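Local coordinates for protein glycerol dehydrogenase (PDB 6CSJ) that probably catalyses the NAD-dependent oxidation of glycerol and related polyols and, in this doubly substituted form, has acquired D-lactate dehydrogenase activity, at residues I4-S9 / G244-G249; D208-E213 / E231-A236; A172-F177 / F277-Q282; D86-I91 / N107-I112. The protein carries 2 engineered substitutions. One frame throughout, in Å; residues are numbered along the deposited sequence.

Interaction 1 (I4-S9 / G244-G249); sequences IITSPS and GSESGG. Engineered in segment 244-249: Ser245 (natural residue Phe).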
loop_
_atom_site.group_PDB
_atom_site.type_symbol
_atom_site.label_atom_id
_atom_site.label_comp_id
_atom_site.label_asym_id
_atom_site.label_seq_id
_atom_site.Cartn_x
_atom_site.Cartn_y
_atom_site.Cartn_z
ATOM N N ILE A 4 -16.041 10.819 7.930
ATOM C CA ILE A 4 -15.066 11.468 7.058
ATOM C C ILE A 4 -14.595 10.481 5.991
ATOM O O ILE A 4 -14.325 9.309 6.284
ATOM C CB ILE A 4 -13.835 12.009 7.838
ATOM C CG1 ILE A 4 -14.275 12.964 8.962
ATOM C CG2 ILE A 4 -12.866 12.724 6.891
ATOM C CD1 ILE A 4 -13.145 13.429 9.869
ATOM N N ILE A 5 -14.506 10.972 4.754
ATOM C CA ILE A 5 -13.800 10.272 3.669
ATOM C C ILE A 5 -12.806 11.272 3.095
ATOM O O ILE A 5 -13.142 12.441 2.874
ATOM C CB ILE A 5 -14.746 9.686 2.579
ATOM C CG1 ILE A 5 -13.948 8.886 1.536
ATOM C CG2 ILE A 5 -15.593 10.755 1.891
ATOM C CD1 ILE A 5 -14.812 8.045 0.613
ATOM N N THR A 6 -11.573 10.809 2.917
ATOM C CA THR A 6 -10.496 11.614 2.370
ATOM C C THR A 6 -9.984 10.982 1.083
ATOM O O THR A 6 -10.130 9.779 0.871
ATOM C CB THR A 6 -9.325 11.748 3.352
ATOM O OG1 THR A 6 -8.672 10.486 3.484
ATOM C CG2 THR A 6 -9.803 12.217 4.705
ATOM N N SER A 7 -9.361 11.809 0.244
ATOM C CA SER A 7 -8.917 11.372 -1.073
ATOM C C SER A 7 -7.810 12.271 -1.613
ATOM O O SER A 7 -7.724 13.455 -1.246
ATOM C CB SER A 7 -10.121 11.402 -2.034
ATOM O OG SER A 7 -9.775 11.100 -3.376
ATOM N N PRO A 8 -6.965 11.719 -2.508
ATOM C CA PRO A 8 -6.215 12.602 -3.397
ATOM C C PRO A 8 -7.174 13.482 -4.169
ATOM O O PRO A 8 -8.317 13.103 -4.381
ATOM C CB PRO A 8 -5.502 11.642 -4.352
ATOM C CG PRO A 8 -5.490 10.331 -3.654
ATOM C CD PRO A 8 -6.698 10.296 -2.779
ATOM N N SER A 9 -6.727 14.670 -4.551
ATOM C CA SER A 9 -7.570 15.583 -5.312
ATOM C C SER A 9 -7.853 15.020 -6.710
ATOM O O SER A 9 -8.939 15.223 -7.246
ATOM C CB SER A 9 -6.948 16.969 -5.402
ATOM O OG SER A 9 -7.891 17.867 -5.968
ATOM N N GLY A 244 -10.383 2.782 0.620
ATOM C CA GLY A 244 -11.042 1.759 1.416
ATOM C C GLY A 244 -10.405 1.531 2.771
ATOM O O GLY A 244 -11.114 1.416 3.766
ATOM N N SER A 245 -9.075 1.460 2.826
ATOM C CA SER A 245 -8.412 1.202 4.100
ATOM C C SER A 245 -8.262 2.475 4.939
ATOM O O SER A 245 -8.585 2.461 6.125
ATOM C CB SER A 245 -7.084 0.465 3.923
ATOM O OG SER A 245 -6.237 1.169 3.059
ATOM N N GLU A 246 -7.817 3.569 4.333
ATOM C CA GLU A 246 -7.639 4.821 5.073
ATOM C C GLU A 246 -8.957 5.430 5.565
ATOM O O GLU A 246 -8.998 5.935 6.679
ATOM C CB GLU A 246 -6.855 5.858 4.246
ATOM C CG GLU A 246 -6.443 7.093 5.042
ATOM C CD GLU A 246 -5.796 8.171 4.183
ATOM O OE1 GLU A 246 -6.421 8.615 3.188
ATOM O OE2 GLU A 246 -4.665 8.596 4.518
ATOM N N SER A 247 -10.006 5.413 4.744
ATOM C CA SER A 247 -11.319 5.954 5.138
ATOM C C SER A 247 -12.345 4.890 5.570
ATOM O O SER A 247 -13.468 5.244 5.964
ATOM C CB SER A 247 -11.906 6.831 4.022
ATOM O OG SER A 247 -11.089 7.972 3.768
ATOM N N GLY A 248 -11.974 3.605 5.497
ATOM C CA GLY A 248 -12.843 2.508 5.964
ATOM C C GLY A 248 -12.365 1.788 7.215
ATOM O O GLY A 248 -13.176 1.212 7.929
ATOM N N GLY A 249 -11.055 1.802 7.472
ATOM C CA GLY A 249 -10.491 1.336 8.737
ATOM C C GLY A 249 -9.568 0.158 8.543
ATOM O O GLY A 249 -9.807 -0.688 7.687
HETATM O O HOH W 1 -15.189 6.998 5.253
HETATM O O HOH W 2 -8.766 8.006 2.128
#
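Glu246 and Ser247, in the last turn of helix 228-248, receive the N-terminal chain at Ile5 and Thr6. The Glu246 side chain is extended, with CG anti to the backbone N (chi1 -171°), and meets Thr6 at about a right angle. Its OE1 lies 2.9 Å from Thr6 OG1; it accepts hydrogen bonds from Asn146 ND2 and from a water, while OE2 takes the backbone N-H of Ala126.

Ser247 makes a direct bond to the N-terminal chain. Thr6 N points almost straight at its OG, 3.0 Å away with an angle of 176° at the hydrogen, and the CB behind that hydroxyl rests 3.8 Å from Ile5 CG1. The Ser247 hydroxyl donates a hydrogen bond to the water at Glu246 OE1, a water that also donates to Thr6 O. A second water donates both to Ile4 O and to Ser247 O, 2.6 Å from the latter, tying chain to helix beyond the serine side chain.

The contact is thus mostly polar and partly water-mediated. Serine works as acceptor and donor at once, and the several donors around the Glu246 carboxylate would be expected to stabilise its negative charge.

Interaction 2 (D208-E213 / E231-A236); sequences DTQILE and EKIIEA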
loop_
_atom_site.group_PDB
_atom_site.type_symbol
_atom_site.label_atom_id
_atom_site.label_comp_id
_atom_site.label_asym_id
_atom_site.label_seq_id
_atom_site.Cartn_x
_atom_site.Cartn_y
_atom_site.Cartn_z
ATOM N N ASP A 208 -14.073 -7.548 -4.562
ATOM C CA ASP A 208 -14.716 -8.154 -5.731
ATOM C C ASP A 208 -13.833 -8.119 -6.980
ATOM O O ASP A 208 -13.810 -9.089 -7.744
ATOM C CB ASP A 208 -16.036 -7.451 -6.055
ATOM C CG ASP A 208 -17.114 -7.691 -5.010
ATOM O OD1 ASP A 208 -16.957 -8.575 -4.157
ATOM O OD2 ASP A 208 -18.137 -6.976 -5.048
ATOM N N THR A 209 -13.125 -7.007 -7.178
ATOM C CA THR A 209 -12.218 -6.849 -8.316
ATOM C C THR A 209 -11.028 -7.815 -8.219
ATOM O O THR A 209 -10.629 -8.389 -9.223
ATOM C CB THR A 209 -11.716 -5.385 -8.466
ATOM O OG1 THR A 209 -12.834 -4.489 -8.555
ATOM C CG2 THR A 209 -10.864 -5.218 -9.703
ATOM N N GLN A 210 -10.493 -8.025 -7.017
ATOM C CA GLN A 210 -9.409 -9.001 -6.843
ATOM C C GLN A 210 -9.863 -10.401 -7.253
ATOM O O GLN A 210 -9.173 -11.066 -8.028
ATOM C CB GLN A 210 -8.884 -9.035 -5.402
ATOM C CG GLN A 210 -8.297 -7.731 -4.881
ATOM C CD GLN A 210 -7.159 -7.188 -5.735
ATOM O OE1 GLN A 210 -6.357 -7.956 -6.276
ATOM N NE2 GLN A 210 -7.080 -5.858 -5.852
ATOM N N ILE A 211 -11.034 -10.819 -6.762
ATOM C CA ILE A 211 -11.569 -12.163 -7.032
ATOM C C ILE A 211 -11.840 -12.359 -8.538
ATOM O O ILE A 211 -11.410 -13.353 -9.117
ATOM C CB ILE A 211 -12.859 -12.463 -6.188
ATOM C CG1 ILE A 211 -12.577 -12.396 -4.677
ATOM C CG2 ILE A 211 -13.478 -13.814 -6.547
ATOM C CD1 ILE A 211 -11.408 -13.233 -4.191
ATOM N N LEU A 212 -12.510 -11.394 -9.163
ATOM C CA LEU A 212 -12.853 -11.485 -10.591
ATOM C C LEU A 212 -11.673 -11.309 -11.559
ATOM O O LEU A 212 -11.647 -11.948 -12.615
ATOM C CB LEU A 212 -13.967 -10.468 -10.930
ATOM C CG LEU A 212 -15.332 -10.718 -10.246
ATOM C CD1 LEU A 212 -16.280 -9.534 -10.410
ATOM C CD2 LEU A 212 -15.991 -12.002 -10.775
ATOM N N GLU A 213 -10.713 -10.448 -11.199
ATOM C CA GLU A 213 -9.694 -9.956 -12.141
ATOM C C GLU A 213 -8.246 -10.340 -11.843
ATOM O O GLU A 213 -7.403 -10.230 -12.734
ATOM C CB GLU A 213 -9.760 -8.429 -12.227
ATOM C CG GLU A 213 -11.132 -7.849 -12.570
ATOM C CD GLU A 213 -11.503 -8.047 -14.019
ATOM O OE1 GLU A 213 -10.718 -7.627 -14.896
ATOM O OE2 GLU A 213 -12.574 -8.617 -14.289
ATOM N N GLU A 231 -5.289 -3.039 -15.825
ATOM C CA GLU A 231 -5.814 -1.700 -15.520
ATOM C C GLU A 231 -6.742 -1.711 -14.305
ATOM O O GLU A 231 -6.600 -0.876 -13.415
ATOM C CB GLU A 231 -6.540 -1.078 -16.730
ATOM C CG GLU A 231 -5.641 -0.749 -17.933
ATOM C CD GLU A 231 -4.844 0.554 -17.816
ATOM O OE1 GLU A 231 -5.212 1.448 -17.021
ATOM O OE2 GLU A 231 -3.835 0.682 -18.550
ATOM N N LYS A 232 -7.674 -2.661 -14.250
ATOM C CA LYS A 232 -8.621 -2.718 -13.130
ATOM C C LYS A 232 -7.952 -3.070 -11.803
ATOM O O LYS A 232 -8.336 -2.535 -10.761
ATOM C CB LYS A 232 -9.752 -3.703 -13.420
ATOM C CG LYS A 232 -10.781 -3.167 -14.387
ATOM C CD LYS A 232 -11.859 -4.200 -14.629
ATOM C CE LYS A 232 -12.857 -3.780 -15.694
ATOM N NZ LYS A 232 -13.506 -4.997 -16.247
ATOM N N ILE A 233 -6.971 -3.975 -11.853
ATOM C CA ILE A 233 -6.219 -4.380 -10.671
ATOM C C ILE A 233 -5.345 -3.239 -10.152
ATOM O O ILE A 233 -5.253 -3.042 -8.945
ATOM C CB ILE A 233 -5.389 -5.661 -10.935
ATOM C CG1 ILE A 233 -6.301 -6.900 -10.894
ATOM C CG2 ILE A 233 -4.229 -5.827 -9.956
ATOM C CD1 ILE A 233 -7.003 -7.174 -9.567
ATOM N N ILE A 234 -4.710 -2.488 -11.048
ATOM C CA ILE A 234 -3.918 -1.330 -10.630
ATOM C C ILE A 234 -4.800 -0.303 -9.915
ATOM O O ILE A 234 -4.410 0.208 -8.870
ATOM C CB ILE A 234 -3.119 -0.732 -11.815
ATOM C CG1 ILE A 234 -1.941 -1.682 -12.132
ATOM C CG2 ILE A 234 -2.617 0.668 -11.484
ATOM C CD1 ILE A 234 -1.150 -1.333 -13.371
ATOM N N GLU A 235 -5.989 -0.033 -10.456
ATOM C CA GLU A 235 -6.951 0.858 -9.806
ATOM C C GLU A 235 -7.369 0.287 -8.434
ATOM O O GLU A 235 -7.392 1.020 -7.438
ATOM C CB GLU A 235 -8.190 1.095 -10.687
ATOM C CG GLU A 235 -9.134 2.150 -10.112
ATOM C CD GLU A 235 -10.483 2.260 -10.795
ATOM O OE1 GLU A 235 -10.625 1.915 -11.996
ATOM O OE2 GLU A 235 -11.419 2.734 -10.106
ATOM N N ALA A 236 -7.678 -1.010 -8.386
ATOM C CA ALA A 236 -8.082 -1.660 -7.133
ATOM C C ALA A 236 -6.981 -1.670 -6.060
ATOM O O ALA A 236 -7.238 -1.359 -4.892
ATOM C CB ALA A 236 -8.572 -3.075 -7.407
#
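The terminal amide of Gln210 is packed on both faces. Above one face, but well off its perpendicular, sits the CD1 methyl of Ile233, 3.4 Å from Gln210 OE1; Ala236 CB approaches obliquely from the same side, 3.5 Å from Gln210 NE2. The opposite face is covered at its nitrogen end by the methyl of Ala172. NE2 is hydrogen-bonded to Asn237 OD1, one residue past the 231-236 segment, which helps to fix the rotation of the group, whereas OE1 is buried with no polar partner in the model. The second flat group, the Glu213 carboxylate, has the Lys232 chain running over one face, with Lys232 CD 3.6 Å from Glu213 OE1.

The frame for these groups is a pair of consecutive antiparallel helices, 197-221 and 228-248, in the helical part of this iron-containing alcohol dehydrogenase fold. Locally their axes come within 9.6 Å, with 154° between their directions.

Thr209 fills the middle of the interface with its methyl. Thr209 CG2 stands anti to the backbone N and lies 3.9 Å from Ala236 CB, near Lys232 O, while OG1 turns back to Leu205 O in its own helix. Ile233 CG1 lies 4.0 Å from Glu213 CB. Nearer the solvent, the exposed Lys232 brings its amine NZ to 4.1 Å from Glu213 OE1, an attraction between opposite charges that falls short of a salt bridge.

Interaction 3 (A172-F177 / F277-Q282); sequences ALATYF and FGTLAQ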
loop_
_atom_site.group_PDB
_atom_site.type_symbol
_atom_site.label_atom_id
_atom_site.label_comp_id
_atom_site.label_asym_id
_atom_site.label_seq_id
_atom_site.Cartn_x
_atom_site.Cartn_y
_atom_site.Cartn_z
ATOM N N ALA A 172 -4.505 -5.447 -1.052
ATOM C CA ALA A 172 -5.896 -5.109 -1.414
ATOM C C ALA A 172 -6.955 -6.074 -0.845
ATOM O O ALA A 172 -8.089 -5.671 -0.568
ATOM C CB ALA A 172 -6.033 -5.027 -2.927
ATOM N N LEU A 173 -6.564 -7.332 -0.670
ATOM C CA LEU A 173 -7.454 -8.389 -0.189
ATOM C C LEU A 173 -8.003 -8.119 1.217
ATOM O O LEU A 173 -9.154 -8.445 1.508
ATOM C CB LEU A 173 -6.707 -9.725 -0.212
ATOM C CG LEU A 173 -7.509 -11.013 -0.276
ATOM C CD1 LEU A 173 -8.424 -11.045 -1.499
ATOM C CD2 LEU A 173 -6.537 -12.195 -0.290
ATOM N N ALA A 174 -7.186 -7.504 2.073
ATOM C CA ALA A 174 -7.587 -7.182 3.437
ATOM C C ALA A 174 -8.627 -6.078 3.544
ATOM O O ALA A 174 -9.369 -6.038 4.526
ATOM C CB ALA A 174 -6.369 -6.785 4.255
ATOM N N THR A 175 -8.693 -5.194 2.548
ATOM C CA THR A 175 -9.399 -3.919 2.698
ATOM C C THR A 175 -10.864 -4.029 3.092
ATOM O O THR A 175 -11.292 -3.343 4.018
ATOM C CB THR A 175 -9.292 -3.057 1.426
ATOM O OG1 THR A 175 -7.915 -2.924 1.045
ATOM C CG2 THR A 175 -9.910 -1.667 1.664
ATOM N N TYR A 176 -11.632 -4.869 2.396
ATOM C CA TYR A 176 -13.057 -5.034 2.710
ATOM C C TYR A 176 -13.290 -5.597 4.118
ATOM O O TYR A 176 -14.158 -5.110 4.847
ATOM C CB TYR A 176 -13.760 -5.932 1.686
ATOM C CG TYR A 176 -15.222 -6.171 2.028
ATOM C CD1 TYR A 176 -16.104 -5.096 2.173
ATOM C CD2 TYR A 176 -15.719 -7.462 2.243
ATOM C CE1 TYR A 176 -17.431 -5.299 2.496
ATOM C CE2 TYR A 176 -17.053 -7.671 2.569
ATOM C CZ TYR A 176 -17.899 -6.583 2.690
ATOM O OH TYR A 176 -19.217 -6.776 3.015
ATOM N N PHE A 177 -12.515 -6.614 4.490
ATOM C CA PHE A 177 -12.709 -7.297 5.761
ATOM C C PHE A 177 -12.384 -6.389 6.950
ATOM O O PHE A 177 -13.109 -6.389 7.967
ATOM C CB PHE A 177 -11.889 -8.592 5.798
ATOM C CG PHE A 177 -12.253 -9.558 4.708
ATOM C CD1 PHE A 177 -13.524 -10.142 4.671
ATOM C CD2 PHE A 177 -11.353 -9.857 3.689
ATOM C CE1 PHE A 177 -13.887 -11.016 3.643
ATOM C CE2 PHE A 177 -11.708 -10.741 2.669
ATOM C CZ PHE A 177 -12.971 -11.335 2.657
ATOM N N PHE A 277 -1.839 -13.225 4.386
ATOM C CA PHE A 277 -1.915 -14.232 5.445
ATOM C C PHE A 277 -2.615 -13.673 6.683
ATOM O O PHE A 277 -3.392 -14.378 7.328
ATOM C CB PHE A 277 -0.545 -14.777 5.840
ATOM C CG PHE A 277 -0.607 -15.710 7.012
ATOM C CD1 PHE A 277 -1.024 -17.030 6.848
ATOM C CD2 PHE A 277 -0.311 -15.255 8.299
ATOM C CE1 PHE A 277 -1.116 -17.882 7.940
ATOM C CE2 PHE A 277 -0.406 -16.109 9.389
ATOM C CZ PHE A 277 -0.800 -17.415 9.213
ATOM N N GLY A 278 -2.317 -12.420 7.015
ATOM C CA GLY A 278 -3.025 -11.700 8.074
ATOM C C GLY A 278 -4.529 -11.618 7.854
ATOM O O GLY A 278 -5.301 -11.628 8.808
ATOM N N THR A 279 -4.944 -11.534 6.596
ATOM C CA THR A 279 -6.359 -11.540 6.251
ATOM C C THR A 279 -6.990 -12.889 6.603
ATOM O O THR A 279 -8.085 -12.926 7.171
ATOM C CB THR A 279 -6.576 -11.219 4.767
ATOM O OG1 THR A 279 -5.954 -9.964 4.466
ATOM C CG2 THR A 279 -8.057 -11.167 4.423
ATOM N N LEU A 280 -6.290 -13.980 6.285
ATOM C CA LEU A 280 -6.773 -15.314 6.610
ATOM C C LEU A 280 -6.923 -15.454 8.128
ATOM O O LEU A 280 -7.942 -15.932 8.602
ATOM C CB LEU A 280 -5.837 -16.397 6.039
ATOM C CG LEU A 280 -6.218 -17.860 6.301
ATOM C CD1 LEU A 280 -7.627 -18.144 5.788
ATOM C CD2 LEU A 280 -5.204 -18.799 5.665
ATOM N N ALA A 281 -5.913 -15.002 8.869
ATOM C CA ALA A 281 -5.955 -14.978 10.331
ATOM C C ALA A 281 -7.125 -14.136 10.858
ATOM O O ALA A 281 -7.790 -14.552 11.811
ATOM C CB ALA A 281 -4.633 -14.486 10.905
ATOM N N GLN A 282 -7.397 -12.980 10.243
ATOM C CA GLN A 282 -8.569 -12.192 10.650
ATOM C C GLN A 282 -9.855 -12.991 10.456
ATOM O O GLN A 282 -10.726 -12.970 11.326
ATOM C CB GLN A 282 -8.689 -10.841 9.940
ATOM C CG GLN A 282 -9.892 -10.060 10.477
ATOM C CD GLN A 282 -10.027 -8.650 9.955
ATOM O OE1 GLN A 282 -9.052 -7.908 9.885
ATOM N NE2 GLN A 282 -11.259 -8.258 9.621
#
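Thr279 meets two residues of the 172-177 segment with its two branches. Its methyl CG2 comes obliquely to the Phe177 ring, 3.6 Å from CD2, and the threonine runs roughly perpendicular to the phenylalanine. Its OG1 touches the methyl of Ala174, with CB 3.2 Å from the oxygen, where the backbones draw together to 5.3 Å between the CA atoms of Ala174 and Thr279. One turn along, Gln282 stretches out, CG anti to the backbone N (chi1 -177°), to bring NE2 within 3.1 Å of Phe177 O. That hydrogen bond is weak, bent to 132° at the hydrogen.

A second shell sets these groups. Thr279 OG1 is hydrogen-bonded to Val275 O one turn back in its own helix, a bond consistent with the rotamer that puts CG2 at the ring. Phe177 also makes an edge-to-face stack with Tyr207 of helix 197-221, while the Gln282 amide is fixed at both ends, OE1 by Ala253 N and NE2 by Glu286 OE2.

Farther out, the contact joins helix 271-285 to the turn where helix 162-173 passes into helix 175-185, all within the helical part of the fold. Small residues, Ala174 and the threonine, let the backbones come this close. The interface therefore relies chiefly on methyl and ring contacts, and its polar groups are satisfied largely by partners beyond the two segments, with the Gln282 bond adding only a weak directional tie.

Interaction 4 (D86-I91 / N107-I112); sequences DVVVGI and NNIPVI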
loop_
_atom_site.group_PDB
_atom_site.type_symbol
_atom_site.label_atom_id
_atom_site.label_comp_id
_atom_site.label_asym_id
_atom_site.label_seq_id
_atom_site.Cartn_x
_atom_site.Cartn_y
_atom_site.Cartn_z
ATOM N N ASP A 86 7.491 25.193 -6.860
ATOM C CA ASP A 86 6.140 25.347 -6.267
ATOM C C ASP A 86 5.235 24.096 -6.444
ATOM O O ASP A 86 4.021 24.166 -6.232
ATOM C CB ASP A 86 5.464 26.610 -6.831
ATOM C CG ASP A 86 5.284 26.559 -8.341
ATOM O OD1 ASP A 86 5.756 25.589 -8.989
ATOM O OD2 ASP A 86 4.673 27.498 -8.890
ATOM N N VAL A 87 5.835 22.974 -6.849
ATOM C CA VAL A 87 5.166 21.662 -6.854
ATOM C C VAL A 87 6.235 20.565 -6.803
ATOM O O VAL A 87 7.279 20.673 -7.452
ATOM C CB VAL A 87 4.208 21.485 -8.072
ATOM C CG1 VAL A 87 4.928 21.693 -9.399
ATOM C CG2 VAL A 87 3.530 20.123 -8.053
ATOM N N VAL A 88 5.989 19.524 -6.010
ATOM C CA VAL A 88 6.956 18.432 -5.849
ATOM C C VAL A 88 6.381 17.136 -6.426
ATOM O O VAL A 88 5.190 16.862 -6.299
ATOM C CB VAL A 88 7.421 18.270 -4.372
ATOM C CG1 VAL A 88 6.240 18.183 -3.412
ATOM C CG2 VAL A 88 8.346 17.063 -4.215
ATOM N N VAL A 89 7.240 16.358 -7.077
ATOM C CA VAL A 89 6.858 15.098 -7.689
ATOM C C VAL A 89 7.784 14.020 -7.158
ATOM O O VAL A 89 8.998 14.224 -7.094
ATOM C CB VAL A 89 6.960 15.146 -9.233
ATOM C CG1 VAL A 89 6.485 13.828 -9.844
ATOM C CG2 VAL A 89 6.173 16.331 -9.786
ATOM N N GLY A 90 7.201 12.881 -6.781
ATOM C CA GLY A 90 7.954 11.677 -6.435
ATOM C C GLY A 90 7.624 10.600 -7.443
ATOM O O GLY A 90 6.461 10.415 -7.784
ATOM N N ILE A 91 8.651 9.903 -7.932
ATOM C CA ILE A 91 8.495 8.836 -8.913
ATOM C C ILE A 91 9.304 7.641 -8.433
ATOM O O ILE A 91 10.517 7.734 -8.274
ATOM C CB ILE A 91 8.972 9.268 -10.333
ATOM C CG1 ILE A 91 8.372 10.633 -10.730
ATOM C CG2 ILE A 91 8.595 8.209 -11.376
ATOM C CD1 ILE A 91 8.826 11.149 -12.081
ATOM N N ASN A 107 7.614 22.274 2.838
ATOM C CA ASN A 107 7.671 23.480 1.985
ATOM C C ASN A 107 6.287 24.061 1.657
ATOM O O ASN A 107 6.213 25.089 0.987
ATOM C CB ASN A 107 8.429 23.206 0.670
ATOM C CG ASN A 107 9.913 22.981 0.869
ATOM O OD1 ASN A 107 10.386 22.797 1.986
ATOM N ND2 ASN A 107 10.660 22.973 -0.237
ATOM N N ASN A 108 5.207 23.421 2.108
ATOM C CA ASN A 108 3.833 23.884 1.850
ATOM C C ASN A 108 3.524 24.060 0.355
ATOM O O ASN A 108 2.994 25.085 -0.075
ATOM C CB ASN A 108 3.534 25.163 2.638
ATOM C CG ASN A 108 2.057 25.509 2.646
ATOM O OD1 ASN A 108 1.204 24.656 2.921
ATOM N ND2 ASN A 108 1.746 26.760 2.316
ATOM N N ILE A 109 3.864 23.042 -0.430
ATOM C CA ILE A 109 3.566 23.022 -1.871
ATOM C C ILE A 109 2.805 21.733 -2.233
ATOM O O ILE A 109 2.973 20.704 -1.551
ATOM C CB ILE A 109 4.850 23.162 -2.729
ATOM C CG1 ILE A 109 5.893 22.089 -2.380
ATOM C CG2 ILE A 109 5.438 24.572 -2.561
ATOM C CD1 ILE A 109 7.115 22.108 -3.269
ATOM N N PRO A 110 1.959 21.774 -3.287
ATOM C CA PRO A 110 1.224 20.565 -3.695
ATOM C C PRO A 110 2.157 19.433 -4.150
ATOM O O PRO A 110 3.313 19.687 -4.498
ATOM C CB PRO A 110 0.324 21.046 -4.832
ATOM C CG PRO A 110 0.924 22.340 -5.297
ATOM C CD PRO A 110 1.570 22.948 -4.092
ATOM N N VAL A 111 1.646 18.202 -4.114
ATOM C CA VAL A 111 2.441 16.994 -4.338
ATOM C C VAL A 111 1.820 16.110 -5.420
ATOM O O VAL A 111 0.593 15.981 -5.502
ATOM C CB VAL A 111 2.530 16.163 -3.039
ATOM C CG1 VAL A 111 3.412 14.945 -3.261
ATOM C CG2 VAL A 111 2.997 17.015 -1.883
ATOM N N ILE A 112 2.686 15.505 -6.238
ATOM C CA ILE A 112 2.312 14.472 -7.197
ATOM C C ILE A 112 3.124 13.233 -6.856
ATOM O O ILE A 112 4.346 13.291 -6.788
ATOM C CB ILE A 112 2.579 14.896 -8.658
ATOM C CG1 ILE A 112 1.772 16.165 -8.988
ATOM C CG2 ILE A 112 2.235 13.764 -9.633
ATOM C CD1 ILE A 112 1.845 16.615 -10.438
#
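Val88 and Val111 project together from one face of the parallel sheet, flank to flank, and Val89 and Ile112 do likewise on the other. In the first pair Val88 CG1 comes 3.8 Å from Val111 CG2. Ile109, just ahead of its strand, has CG1 between the backbone N and the carbonyl carbon (chi1 55°); from there Ile109 CD1 extends to Val88 CB at 4.0 Å. In the second pair Val89 CG2 packs against Ile112 CB, also at 4.0 Å, and Thr25 of helix 21-28 touches both residues. At the entrance to the strands the CD-CG edge of the Pro110 ring meets the tip of the Asp86 carbonyl, CD 3.5 Å from Asp86 O, while the Asp86 carboxylate turns elsewhere, to the backbone N-H groups of Lys30 and Lys31.

Three backbone hydrogen bonds hold this register: Val88 N to Pro110 O, Ile112 N to Val88 O at 2.8 Å, and Gly90 N to Ile112 O at 2.9 Å. Val88 thus uses both its N-H and its carbonyl on the one neighbour.

The strands belong to a beta-alpha-beta crossover, with helix 94-106 between them ending in a Schellman motif at Asn108, inside a six-stranded parallel sheet that in relatives belongs to the nucleotide-binding domain. The backbone bonds set the register, and the branched aliphatic groups on both faces keep them shielded by apolar contacts.

Place in the fold and chemistry go together here. Interactions 2, 3 and 4 are buried, while interaction 1 lies at the surface and is the one in which water bridges the segments. Interaction 4 alone pairs strands, in the parallel sheet about 33 Å, centre to centre, from interaction 3; its cohesion is backbone bonding plus aliphatic cover. Interactions 2 and 3 are helix contacts dominated by side-chain packing, and they adjoin each other. Interactions 1 and 2 share helix 228-248, using different turns of it. Interaction 1 also meets interaction 3, where the Thr175 methyl packs on the backbone of Gly244 and the engineered Ser245.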